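Local structure of putative short-chain dehydrogenase/reductase (Burkholderia xenovorans, 5JY1) at the interface of chains A and B. The protein binds NAD as a short-chain dehydrogenase/reductase and probably catalyses nucleotide-dependent oxidation or reduction of a substrate. Sequence-based numbering; all coordinates share one arbitrary frame. Chains: chain A/B, Putative short-chain dehydrogenase/reductase.

The interface of chains A and B. Residues chain A 108, 111-113, 116-117; chain B 125, 128.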
# COMPACT_ATOMS: atom_id res chain seq x y z
N LEU A 108 -19.28 3.57 15.38
CA LEU A 108 -19.31 2.20 14.87
C LEU A 108 -20.18 1.30 15.73
O LEU A 108 -20.95 0.48 15.20
CB LEU A 108 -17.88 1.65 14.80
CG LEU A 108 -17.69 0.20 14.35
CD1 LEU A 108 -18.23 -0.01 12.94
CD2 LEU A 108 -16.22 -0.18 14.45
N LYS A 111 -23.86 1.91 14.75
CA LYS A 111 -24.38 1.38 13.49
C LYS A 111 -25.23 0.15 13.78
O LYS A 111 -24.97 -0.61 14.72
CB LYS A 111 -23.24 1.00 12.54
CG LYS A 111 -22.34 2.15 12.09
CD LYS A 111 -22.98 2.99 11.00
CE LYS A 111 -22.04 4.11 10.55
NZ LYS A 111 -22.57 4.84 9.36
N THR A 112 -26.26 -0.05 12.96
CA THR A 112 -27.09 -1.23 13.08
C THR A 112 -26.70 -2.25 12.01
O THR A 112 -26.09 -1.91 11.00
CB THR A 112 -28.58 -0.88 12.96
OG1 THR A 112 -28.82 -0.27 11.68
CG2 THR A 112 -28.99 0.09 14.05
N ASP A 113 -27.06 -3.51 12.26
CA ASP A 113 -26.89 -4.52 11.22
C ASP A 113 -27.63 -4.12 9.95
O ASP A 113 -27.16 -4.39 8.83
CB ASP A 113 -27.40 -5.88 11.70
CG ASP A 113 -26.52 -6.49 12.78
OD1 ASP A 113 -25.52 -5.86 13.19
OD2 ASP A 113 -26.84 -7.62 13.23
N LEU A 116 -25.43 -1.87 7.81
CA LEU A 116 -24.38 -2.60 7.09
C LEU A 116 -24.97 -3.39 5.92
O LEU A 116 -24.41 -3.41 4.82
CB LEU A 116 -23.62 -3.53 8.03
CG LEU A 116 -22.53 -4.36 7.34
CD1 LEU A 116 -21.47 -3.46 6.73
CD2 LEU A 116 -21.88 -5.35 8.31
N GLU A 117 -26.12 -4.03 6.14
CA GLU A 117 -26.76 -4.75 5.04
C GLU A 117 -27.10 -3.82 3.89
O GLU A 117 -26.87 -4.14 2.72
CB GLU A 117 -28.02 -5.45 5.56
CG GLU A 117 -28.72 -6.31 4.51
CD GLU A 117 -29.90 -7.08 5.08
OE1 GLU A 117 -30.19 -6.93 6.29
OE2 GLU A 117 -30.53 -7.84 4.32
N TRP B 125 -19.53 -10.82 8.31
CA TRP B 125 -20.55 -10.64 9.34
C TRP B 125 -20.11 -11.24 10.66
O TRP B 125 -20.29 -10.64 11.73
CB TRP B 125 -21.88 -11.24 8.88
CG TRP B 125 -22.64 -10.35 7.94
CD1 TRP B 125 -22.67 -10.42 6.57
CD2 TRP B 125 -23.47 -9.24 8.30
NE1 TRP B 125 -23.48 -9.43 6.06
CE2 TRP B 125 -23.98 -8.68 7.10
CE3 TRP B 125 -23.83 -8.65 9.52
CZ2 TRP B 125 -24.83 -7.58 7.08
CZ3 TRP B 125 -24.69 -7.56 9.50
CH2 TRP B 125 -25.18 -7.03 8.30
N TRP B 128 -17.83 -8.71 12.21
CA TRP B 128 -18.67 -7.60 12.67
C TRP B 128 -19.39 -7.95 13.97
O TRP B 128 -19.32 -7.20 14.96
CB TRP B 128 -19.65 -7.26 11.55
CG TRP B 128 -20.76 -6.26 11.81
CD1 TRP B 128 -22.04 -6.53 12.22
CD2 TRP B 128 -20.73 -4.85 11.55
NE1 TRP B 128 -22.79 -5.38 12.27
CE2 TRP B 128 -22.00 -4.33 11.87
CE3 TRP B 128 -19.73 -3.97 11.10
CZ2 TRP B 128 -22.30 -2.97 11.76
CZ3 TRP B 128 -20.04 -2.62 10.99
CH2 TRP B 128 -21.31 -2.14 11.32
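A:Leu116 wedges between two indoles of chain B, B:Trp125 and B:Trp128. All three residues lie on helix 113-141 of their chains, the long helix through which SDR subunits commonly pair. That family habit makes a biological interface likely, though the structure alone does not prove it. The interface is two-fold symmetric, so the same wedge recurs with the chains exchanged.

From CB outward, A:Leu116 meets the tryptophans in turn. A:Leu116 CB lies 3.8 Å from CH2 of B:Trp125 and also approaches the benzo ring of B:Trp128. CG leans on the CH2 and CZ2 end of B:Trp125. CG is anti to the backbone N (chi1 178°), which directs the branch into the gap between the rings. There the methyl CD2 does most of the touching. A:Leu116 CD2 sits over the centre of the B:Trp128 indole, 3.5 Å from CD2 of B:Trp128. A:Leu116 CD2 also faces B:Trp125, displaced toward the rim, at 3.7 Å from CH2 of B:Trp125. Both are CH-pi contacts.

B:Trp128 is held at its edge as well. The indole B:Trp128 NE1 donates a hydrogen bond of 2.9 Å to the carboxylate OD1 of A:Asp113. The bond is fairly straight, 160° at the hydrogen. The oxygen lies in the indole plane, but the N-H reaches it from above the carboxylate plane, 42° out. This bond and the methyl on the face should limit rotation of the ring. Farther along the benzo rim, A:Leu108 CD1 touches CZ3 of B:Trp128 at 3.7 Å, and A:Lys111 packs by its CB beside CH2 of B:Trp128.

B:Trp125 points its benzo edge at the first turn of the A helix. B:Trp125 CH2 meets the backbone carbonyl O of A:Asp113 in the ring plane, at 3.4 Å.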